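Local coordinates for stromal cell-derived factor 2-like protein (PDB 3MAL) that takes part in protein quality control and the unfolded protein response in the endoplasmic reticulum, and supports accumulation of an immune receptor kinase, at residues I130-R143 and K178-Y191. Residues are numbered along the deposited sequence; the frame is centred on the assembly and turned at random. Where two conformers were deposited one is given.
With SO4 (sulfate ion), chain E; SO4 (sulfate ion), chain C.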
ATOM      1  N   ILE A 130       7.142  -5.109   7.238  1.00 12.09           N
ATOM      2  CA  ILE A 130       7.384  -5.694   8.553  1.00 14.12           C
ATOM      3  C   ILE A 130       6.512  -6.924   8.675  1.00 14.21           C
ATOM      4  O   ILE A 130       5.284  -6.815   8.733  1.00 14.41           O
ATOM      5  CB  ILE A 130       7.059  -4.686   9.679  1.00 14.19           C
ATOM      6  CG1 ILE A 130       7.917  -3.417   9.496  1.00 16.15           C
ATOM      7  CG2 ILE A 130       7.329  -5.306  11.054  1.00 15.75           C
ATOM      8  CD1 ILE A 130       7.540  -2.259  10.404  1.00 17.67           C
ATOM      9  N   ILE A 131       7.128  -8.098   8.659  1.00 14.66           N
ATOM     10  CA  ILE A 131       6.343  -9.319   8.778  1.00 15.93           C
ATOM     11  C   ILE A 131       6.119  -9.608  10.253  1.00 17.78           C
ATOM     12  O   ILE A 131       7.069  -9.667  11.028  1.00 17.64           O
ATOM     13  CB  ILE A 131       7.010 -10.522   8.080  1.00 15.58           C
ATOM     14  CG1 ILE A 131       7.247 -10.221   6.592  1.00 15.61           C
ATOM     15  CG2 ILE A 131       6.156 -11.794   8.251  1.00 14.69           C
ATOM     16  CD1 ILE A 131       8.075 -11.303   5.897  1.00 17.99           C
ATOM     17  N   GLU A 132       4.864  -9.818  10.634  1.00 19.30           N
ATOM     18  CA  GLU A 132       4.545  -9.918  12.054  1.00 22.13           C
ATOM     19  C   GLU A 132       5.137 -11.132  12.796  1.00 22.88           C
ATOM     20  O   GLU A 132       5.715 -10.972  13.882  1.00 24.23           O
ATOM     21  CB  GLU A 132       3.043  -9.718  12.301  1.00 22.33           C
ATOM     22  CG  GLU A 132       2.693  -8.236  12.230  1.00 26.66           C
ATOM     23  CD  GLU A 132       3.495  -7.415  13.243  1.00 31.07           C
ATOM     24  OE1 GLU A 132       3.608  -7.900  14.398  1.00 32.88           O
ATOM     25  OE2 GLU A 132       4.021  -6.317  12.892  1.00 33.20           O
ATOM     26  N   GLY A 133       5.052 -12.321  12.209  1.00 22.83           N
ATOM     27  CA  GLY A 133       5.736 -13.493  12.787  1.00 22.63           C
ATOM     28  C   GLY A 133       7.251 -13.524  12.560  1.00 22.41           C
ATOM     29  O   GLY A 133       7.880 -12.503  12.255  1.00 22.55           O
ATOM     30  N   SER A 134       7.841 -14.706  12.726  1.00 21.67           N
ATOM     31  CA  SER A 134       9.270 -14.909  12.484  1.00 20.63           C
ATOM     32  C   SER A 134       9.549 -15.219  11.002  1.00 19.55           C
ATOM     33  O   SER A 134      10.703 -15.521  10.645  1.00 19.91           O
ATOM     34  CB  SER A 134       9.792 -16.051  13.363  1.00 20.84           C
ATOM     35  OG  SER A 134       9.085 -17.245  13.054  1.00 21.02           O
ATOM     36  N   GLY A 135       8.508 -15.161  10.156  1.00 17.87           N
ATOM     37  CA  GLY A 135       8.671 -15.301   8.701  1.00 15.46           C
ATOM     38  C   GLY A 135       9.676 -14.302   8.155  1.00 14.43           C
ATOM     39  O   GLY A 135       9.658 -13.134   8.534  1.00 13.31           O
ATOM     40  N   LYS A 136      10.552 -14.757   7.262  1.00 13.13           N
ATOM     41  CA  LYS A 136      11.595 -13.906   6.744  1.00 13.26           C
ATOM     42  C   LYS A 136      11.346 -13.405   5.318  1.00 12.70           C
ATOM     43  O   LYS A 136      11.899 -12.382   4.914  1.00 13.72           O
ATOM     44  CB  LYS A 136      12.946 -14.609   6.873  1.00 13.95           C
ATOM     45  CG  LYS A 136      13.401 -14.798   8.350  1.00 14.93           C
ATOM     46  CD  LYS A 136      14.550 -15.823   8.452  1.00 17.81           C
ATOM     47  CE  LYS A 136      13.947 -17.239   8.321  1.00 19.93           C
ATOM     48  NZ  LYS A 136      14.934 -18.231   7.872  1.00 25.94           N
ATOM     49  N   THR A 137      10.523 -14.119   4.562  1.00 11.78           N
ATOM     50  CA  THR A 137      10.144 -13.682   3.219  1.00 12.20           C
ATOM     51  C   THR A 137       8.632 -13.461   3.174  1.00 11.66           C
ATOM     52  O   THR A 137       7.882 -14.190   3.831  1.00 11.08           O
ATOM     53  CB  THR A 137      10.560 -14.688   2.117  1.00 12.73           C
ATOM     54  OG1 THR A 137       9.945 -15.946   2.374  1.00 15.55           O
ATOM     55  CG2 THR A 137      12.100 -14.870   2.044  1.00 12.30           C
ATOM     56  N   TRP A 138       8.210 -12.464   2.403  1.00 10.37           N
ATOM     57  CA  TRP A 138       6.812 -12.077   2.288  1.00 10.07           C
ATOM     58  C   TRP A 138       6.036 -13.166   1.531  1.00 10.01           C
ATOM     59  O   TRP A 138       6.470 -13.610   0.458  1.00  9.60           O
ATOM     60  CB  TRP A 138       6.711 -10.718   1.570  1.00  8.66           C
ATOM     61  CG  TRP A 138       5.385  -9.973   1.689  1.00  8.53           C
ATOM     62  CD1 TRP A 138       4.322 -10.273   2.502  1.00 10.32           C
ATOM     63  CD2 TRP A 138       5.013  -8.786   0.980  1.00  8.98           C
ATOM     64  NE1 TRP A 138       3.309  -9.355   2.321  1.00 10.52           N
ATOM     65  CE2 TRP A 138       3.714  -8.426   1.405  1.00  8.37           C
ATOM     66  CE3 TRP A 138       5.657  -7.990   0.019  1.00  7.81           C
ATOM     67  CZ2 TRP A 138       3.034  -7.305   0.895  1.00  8.60           C
ATOM     68  CZ3 TRP A 138       4.984  -6.862  -0.489  1.00  8.06           C
ATOM     69  CH2 TRP A 138       3.685  -6.531  -0.035  1.00  8.43           C
ATOM     70  N   LYS A 139       4.903 -13.581   2.098  1.00 10.57           N
ATOM     71  CA  LYS A 139       4.047 -14.592   1.499  1.00 11.10           C
ATOM     72  C   LYS A 139       2.586 -14.161   1.450  1.00 12.36           C
ATOM     73  O   LYS A 139       2.140 -13.307   2.225  1.00 12.29           O
ATOM     74  CB  LYS A 139       4.177 -15.939   2.248  1.00 11.40           C
ATOM     75  CG  LYS A 139       5.593 -16.526   2.183  1.00 11.68           C
ATOM     76  CD  LYS A 139       5.698 -17.779   3.037  1.00 11.36           C
ATOM     77  CE  LYS A 139       7.162 -18.211   3.174  1.00 10.31           C
ATOM     78  NZ  LYS A 139       7.853 -17.308   4.113  1.00  9.58           N
ATOM     79  N   GLN A 140       1.820 -14.755   0.541  1.00 13.04           N
ATOM     80  CA  GLN A 140       0.391 -14.514   0.506  1.00 14.14           C
ATOM     81  C   GLN A 140      -0.276 -14.945   1.816  1.00 15.00           C
ATOM     82  O   GLN A 140       0.086 -15.958   2.401  1.00 15.42           O
ATOM     83  CB  GLN A 140      -0.226 -15.266  -0.670  1.00 15.16           C
ATOM     84  CG  GLN A 140      -1.710 -15.094  -0.770  1.00 17.40           C
ATOM     85  CD  GLN A 140      -2.298 -15.837  -1.961  1.00 23.57           C
ATOM     86  OE1 GLN A 140      -2.269 -15.351  -3.091  1.00 23.58           O
ATOM     87  NE2 GLN A 140      -2.876 -17.004  -1.696  1.00 23.99           N
ATOM     88  N   ASP A 141      -1.235 -14.163   2.275  1.00 15.59           N
ATOM     89  CA  ASP A 141      -1.930 -14.418   3.526  1.00 17.11           C
ATOM     90  C   ASP A 141      -1.147 -14.260   4.792  1.00 16.54           C
ATOM     91  O   ASP A 141      -1.722 -14.509   5.833  1.00 17.34           O
ATOM     92  CB  ASP A 141      -2.579 -15.810   3.594  1.00 18.19           C
ATOM     93  CG  ASP A 141      -3.498 -16.057   2.463  1.00 22.64           C
ATOM     94  OD1 ASP A 141      -3.170 -16.905   1.610  1.00 29.43           O
ATOM     95  OD2 ASP A 141      -4.548 -15.388   2.403  1.00 26.98           O
ATOM     96  N   GLN A 142       0.124 -13.871   4.787  1.00 16.12           N
ATOM     97  CA  GLN A 142       0.745 -13.678   6.118  1.00 15.05           C
ATOM     98  C   GLN A 142       0.486 -12.266   6.613  1.00 14.07           C
ATOM     99  O   GLN A 142       0.339 -11.338   5.824  1.00 12.73           O
ATOM    100  CB  GLN A 142       2.255 -14.028   6.212  1.00 16.17           C
ATOM    101  CG  GLN A 142       3.029 -13.323   5.256  1.00 17.78           C
ATOM    102  CD  GLN A 142       4.525 -13.345   5.443  1.00 15.85           C
ATOM    103  OE1 GLN A 142       5.187 -14.317   5.879  1.00 17.51           O
ATOM    104  NE2 GLN A 142       5.078 -12.292   5.005  1.00 13.01           N
ATOM    105  N   ARG A 143       0.464 -12.094   7.927  1.00 12.17           N
ATOM    106  CA  ARG A 143       0.134 -10.811   8.519  1.00 11.54           C
ATOM    107  C   ARG A 143       1.359  -9.910   8.465  1.00 10.47           C
ATOM    108  O   ARG A 143       2.461 -10.316   8.874  1.00  9.38           O
ATOM    109  CB  ARG A 143      -0.335 -11.036   9.955  1.00 11.67           C
ATOM    110  CG  ARG A 143      -1.620 -11.882  10.038  1.00 14.65           C
ATOM    111  CD  ARG A 143      -1.866 -12.429  11.443  1.00 17.50           C
ATOM    112  NE  ARG A 143      -2.756 -11.537  12.177  1.00 22.29           N
ATOM    113  CZ  ARG A 143      -2.385 -10.714  13.153  1.00 25.48           C
ATOM    114  NH1 ARG A 143      -1.114 -10.670  13.550  1.00 28.21           N
ATOM    115  NH2 ARG A 143      -3.295  -9.940  13.739  1.00 25.92           N
ATOM    116  N   LYS A 178       1.331   0.783  16.377  1.00 12.46           N
ATOM    117  CA  LYS A 178       0.868  -0.534  15.929  1.00 13.10           C
ATOM    118  C   LYS A 178      -0.479  -0.832  16.546  1.00 13.65           C
ATOM    119  O   LYS A 178      -0.660  -0.724  17.770  1.00 13.42           O
ATOM    120  CB  LYS A 178       1.873  -1.637  16.298  1.00 13.33           C
ATOM    121  CG  LYS A 178       3.251  -1.420  15.727  1.00 13.97           C
ATOM    122  CD  LYS A 178       4.111  -2.685  15.889  1.00 18.33           C
ATOM    123  CE  LYS A 178       5.355  -2.550  15.061  1.00 21.55           C
ATOM    124  NZ  LYS A 178       6.168  -3.807  15.085  1.00 25.62           N
ATOM    125  N   LYS A 179      -1.451  -1.153  15.701  1.00 13.14           N
ATOM    126  CA  LYS A 179      -2.773  -1.528  16.166  1.00 13.66           C
ATOM    127  C   LYS A 179      -3.326  -2.619  15.276  1.00 13.16           C
ATOM    128  O   LYS A 179      -2.779  -2.890  14.195  1.00 13.63           O
ATOM    129  CB  LYS A 179      -3.733  -0.323  16.124  1.00 14.18           C
ATOM    130  CG  LYS A 179      -3.345   0.854  17.007  1.00 17.36           C
ATOM    131  CD  LYS A 179      -4.429   1.949  16.927  1.00 21.27           C
ATOM    132  CE  LYS A 179      -4.088   3.118  17.844  1.00 23.22           C
ATOM    133  NZ  LYS A 179      -5.111   4.219  17.800  1.00 25.06           N
ATOM    134  N   ALA A 180      -4.428  -3.225  15.704  1.00 12.82           N
ATOM    135  CA  ALA A 180      -5.121  -4.236  14.902  1.00 11.70           C
ATOM    136  C   ALA A 180      -5.499  -3.696  13.507  1.00 11.28           C
ATOM    137  O   ALA A 180      -5.423  -4.420  12.514  1.00 10.79           O
ATOM    138  CB  ALA A 180      -6.358  -4.728  15.650  1.00 11.30           C
ATOM    139  N   ASP A 181      -5.880  -2.419  13.450  1.00 10.72           N
ATOM    140  CA  ASP A 181      -6.295  -1.768  12.192  1.00 11.06           C
ATOM    141  C   ASP A 181      -5.130  -1.337  11.301  1.00 10.06           C
ATOM    142  O   ASP A 181      -5.349  -0.656  10.294  1.00 10.16           O
ATOM    143  CB  ASP A 181      -7.170  -0.533  12.473  1.00 11.53           C
ATOM    144  CG  ASP A 181      -8.597  -0.885  12.885  1.00 15.68           C
ATOM    145  OD1 ASP A 181      -9.155  -1.894  12.420  1.00 16.68           O
ATOM    146  OD2 ASP A 181      -9.176  -0.118  13.679  1.00 18.51           O
ATOM    147  N   ASN A 182      -3.891  -1.691  11.647  1.00  9.80           N
ATOM    148  CA  ASN A 182      -2.812  -1.539  10.651  1.00  9.27           C
ATOM    149  C   ASN A 182      -2.103  -2.842  10.263  1.00  9.31           C
ATOM    150  O   ASN A 182      -0.965  -2.837   9.817  1.00  9.08           O
ATOM    151  CB  ASN A 182      -1.854  -0.340  10.917  1.00  9.77           C
ATOM    152  CG  ASN A 182      -1.418  -0.210  12.359  1.00 10.72           C
ATOM    153  OD1 ASN A 182      -0.761  -1.104  12.908  1.00  9.61           O
ATOM    154  ND2 ASN A 182      -1.720   0.951  12.972  1.00  8.84           N
ATOM    155  N   ILE A 183      -2.798  -3.958  10.442  1.00  8.83           N
ATOM    156  CA  ILE A 183      -2.297  -5.200   9.894  0.50  9.53           C
ATOM    157  C   ILE A 183      -2.954  -5.466   8.537  1.00  8.92           C
ATOM    158  O   ILE A 183      -4.160  -5.224   8.323  1.00  8.94           O
ATOM    159  CB  ILE A 183      -2.405  -6.384  10.886  0.50  9.70           C
ATOM    160  CG1 ILE A 183      -1.700  -7.630  10.327  0.50 10.44           C
ATOM    161  CG2 ILE A 183      -3.844  -6.648  11.269  0.50 11.43           C
ATOM    162  CD1 ILE A 183      -2.549  -8.482   9.405  0.50 12.31           C
ATOM    163  N   TRP A 184      -2.123  -5.894   7.596  1.00  8.91           N
ATOM    164  CA  TRP A 184      -2.562  -6.172   6.230  1.00  9.70           C
ATOM    165  C   TRP A 184      -2.109  -7.572   5.799  1.00  9.69           C
ATOM    166  O   TRP A 184      -1.209  -8.158   6.400  1.00  9.17           O
ATOM    167  CB  TRP A 184      -1.980  -5.125   5.262  1.00  8.99           C
ATOM    168  CG  TRP A 184      -2.464  -3.713   5.536  1.00  9.22           C
ATOM    169  CD1 TRP A 184      -2.006  -2.858   6.501  1.00  7.84           C
ATOM    170  CD2 TRP A 184      -3.498  -3.002   4.832  1.00  8.50           C
ATOM    171  NE1 TRP A 184      -2.690  -1.662   6.441  1.00  8.99           N
ATOM    172  CE2 TRP A 184      -3.609  -1.724   5.430  1.00  8.41           C
ATOM    173  CE3 TRP A 184      -4.341  -3.322   3.768  1.00  8.38           C
ATOM    174  CZ2 TRP A 184      -4.532  -0.762   4.985  1.00  8.53           C
ATOM    175  CZ3 TRP A 184      -5.260  -2.369   3.320  1.00  8.06           C
ATOM    176  CH2 TRP A 184      -5.340  -1.103   3.927  1.00  8.00           C
ATOM    177  N   LEU A 185      -2.733  -8.070   4.735  1.00 10.24           N
ATOM    178  CA  LEU A 185      -2.436  -9.377   4.141  1.00 11.39           C
ATOM    179  C   LEU A 185      -2.386  -9.234   2.600  1.00 11.43           C
ATOM    180  O   LEU A 185      -3.314  -8.686   1.984  1.00 11.17           O
ATOM    181  CB  LEU A 185      -3.531 -10.387   4.533  1.00 12.05           C
ATOM    182  CG  LEU A 185      -3.852 -10.484   6.043  1.00 15.28           C
ATOM    183  CD1 LEU A 185      -5.337 -10.588   6.333  1.00 18.76           C
ATOM    184  CD2 LEU A 185      -3.138 -11.632   6.685  1.00 18.61           C
ATOM    185  N   ALA A 186      -1.313  -9.703   1.981  1.00 11.96           N
ATOM    186  CA  ALA A 186      -1.303  -9.785   0.523  1.00 13.15           C
ATOM    187  C   ALA A 186      -2.192 -10.943   0.076  1.00 14.44           C
ATOM    188  O   ALA A 186      -2.130 -12.053   0.631  1.00 14.30           O
ATOM    189  CB  ALA A 186       0.129  -9.935  -0.025  1.00 13.02           C
ATOM    190  N   ALA A 187      -3.027 -10.679  -0.928  1.00 16.28           N
ATOM    191  CA  ALA A 187      -3.926 -11.715  -1.481  1.00 17.00           C
ATOM    192  C   ALA A 187      -4.130 -11.595  -3.005  1.00 17.29           C
ATOM    193  O   ALA A 187      -3.707 -10.600  -3.644  1.00 17.35           O
ATOM    194  CB  ALA A 187      -5.266 -11.648  -0.762  1.00 18.04           C
ATOM    195  N   GLU A 188      -4.784 -12.590  -3.596  1.00 17.08           N
ATOM    196  CA  GLU A 188      -5.209 -12.494  -4.999  1.00 17.92           C
ATOM    197  C   GLU A 188      -4.092 -12.108  -5.964  1.00 17.33           C
ATOM    198  O   GLU A 188      -4.344 -11.492  -6.988  1.00 18.96           O
ATOM    199  CB  GLU A 188      -6.362 -11.491  -5.157  1.00 18.05           C
ATOM    200  CG  GLU A 188      -7.598 -11.997  -4.538  1.00 21.79           C
ATOM    201  CD  GLU A 188      -8.766 -11.035  -4.592  1.00 25.48           C
ATOM    202  OE1 GLU A 188      -9.046 -10.392  -5.634  1.00 28.90           O
ATOM    203  OE2 GLU A 188      -9.452 -10.964  -3.568  1.00 28.25           O
ATOM    204  N   GLY A 189      -2.864 -12.474  -5.652  1.00 15.84           N
ATOM    205  CA  GLY A 189      -1.761 -11.970  -6.445  1.00 14.28           C
ATOM    206  C   GLY A 189      -1.346 -12.840  -7.613  1.00 13.59           C
ATOM    207  O   GLY A 189      -1.824 -13.961  -7.776  1.00 12.84           O
ATOM    208  N   VAL A 190      -0.483 -12.286  -8.454  1.00 12.25           N
ATOM    209  CA  VAL A 190       0.220 -13.065  -9.448  1.00 11.92           C
ATOM    210  C   VAL A 190       1.693 -12.894  -9.129  1.00 11.78           C
ATOM    211  O   VAL A 190       2.239 -11.790  -9.236  1.00 11.82           O
ATOM    212  CB  VAL A 190      -0.105 -12.598 -10.879  1.00 11.79           C
ATOM    213  CG1 VAL A 190       0.786 -13.326 -11.895  1.00 10.39           C
ATOM    214  CG2 VAL A 190      -1.589 -12.831 -11.186  1.00 12.22           C
ATOM    215  N   TYR A 191       2.333 -13.978  -8.710  1.00 11.72           N
ATOM    216  CA  TYR A 191       3.697 -13.904  -8.202  1.00 11.35           C
ATOM    217  C   TYR A 191       4.733 -14.433  -9.207  1.00 11.18           C
ATOM    218  O   TYR A 191       4.627 -15.579  -9.689  1.00 10.26           O
ATOM    219  CB  TYR A 191       3.794 -14.609  -6.841  1.00 12.23           C
ATOM    220  CG  TYR A 191       2.605 -14.306  -5.919  1.00 13.15           C
ATOM    221  CD1 TYR A 191       1.708 -15.310  -5.564  1.00 16.29           C
ATOM    222  CD2 TYR A 191       2.377 -13.025  -5.426  1.00 17.07           C
ATOM    223  CE1 TYR A 191       0.618 -15.054  -4.743  1.00 17.73           C
ATOM    224  CE2 TYR A 191       1.283 -12.754  -4.585  1.00 18.60           C
ATOM    225  CZ  TYR A 191       0.412 -13.778  -4.258  1.00 18.90           C
ATOM    226  OH  TYR A 191      -0.676 -13.543  -3.445  1.00 22.54           O
TER
HETATM  227  S   SO4 E   3      11.262 -18.160   5.694  1.00 29.74           S
HETATM  228  O1  SO4 E   3      10.976 -17.632   7.015  1.00 27.19           O
HETATM  229  O2  SO4 E   3      12.709 -18.294   5.543  1.00 29.26           O
HETATM  230  O3  SO4 E   3      10.570 -19.448   5.566  1.00 29.19           O
HETATM  231  O4  SO4 E   3      10.766 -17.230   4.688  1.00 28.84           O
HETATM  232  S   SO4 C   1       5.688 -17.741   7.430  1.00 16.64           S
HETATM  233  O1  SO4 C   1       6.150 -18.418   8.639  1.00 16.74           O
HETATM  234  O2  SO4 C   1       6.848 -17.326   6.691  1.00 15.39           O
HETATM  235  O3  SO4 C   1       4.831 -18.616   6.651  1.00 16.32           O
HETATM  236  O4  SO4 C   1       4.952 -16.550   7.824  1.00 18.64           O
HETATM  237  O   HOH W   1       1.013 -10.943   3.185  1.00  7.46           O
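Glu132 and Lys178 form a long salt bridge at one end of the contact, OE2 lying 4.0 Å from NZ; the same carboxylate oxygen is also paired with Arg145, so Lys178 is a secondary partner. Further along the first segment, Thr137 and Lys139 turn to sulfate, probably from the crystallisation liquor, with Lys139 NZ bridging the two ions. The indole of Trp138 is buried beside Ile24 and Val144. It meets the Ala186 methyl obliquely, CZ2 to CB 4.0 Å, while its NE1 donates to a water that also accepts from Ala186 N (2.9 Å) and donates to Lys139 O and Gln142 O. Four bonds thus fix this water between the segments. Gln140 is the second residue of the type II turn from Lys139 to Gln142; with CG anti to the backbone N (chi1 179°) and the chain extended, its amide reaches Tyr191. There OE1 accepts from the phenol OH at the ring edge, at a modelled separation so short that its length is doubtful, the amide and ring planes being 63° apart. Asp141 N donates an almost straight bond to Ala186 O (2.8 Å, 172° at the hydrogen), and Asp141 O faces Leu185 CD2. Arg143 closes the contact: in the conformer given, Ile183 CD1 comes to 3.4 Å from Arg143 CB and CG1 lies over one guanidinium face; Arg143 CG packs alongside Leu185, while NH2 pairs with Glu29. Strands 143-148 and 184-190 are neighbours in the six-stranded barrel of this beta-trefoil. One direct backbone bond, from Asp141 N to Ala186 O, and the shared water join the segments here, which implies that the type II turn of the loop between strands 127-131 and 143-148 is held against strand 184-190 partly through solvent.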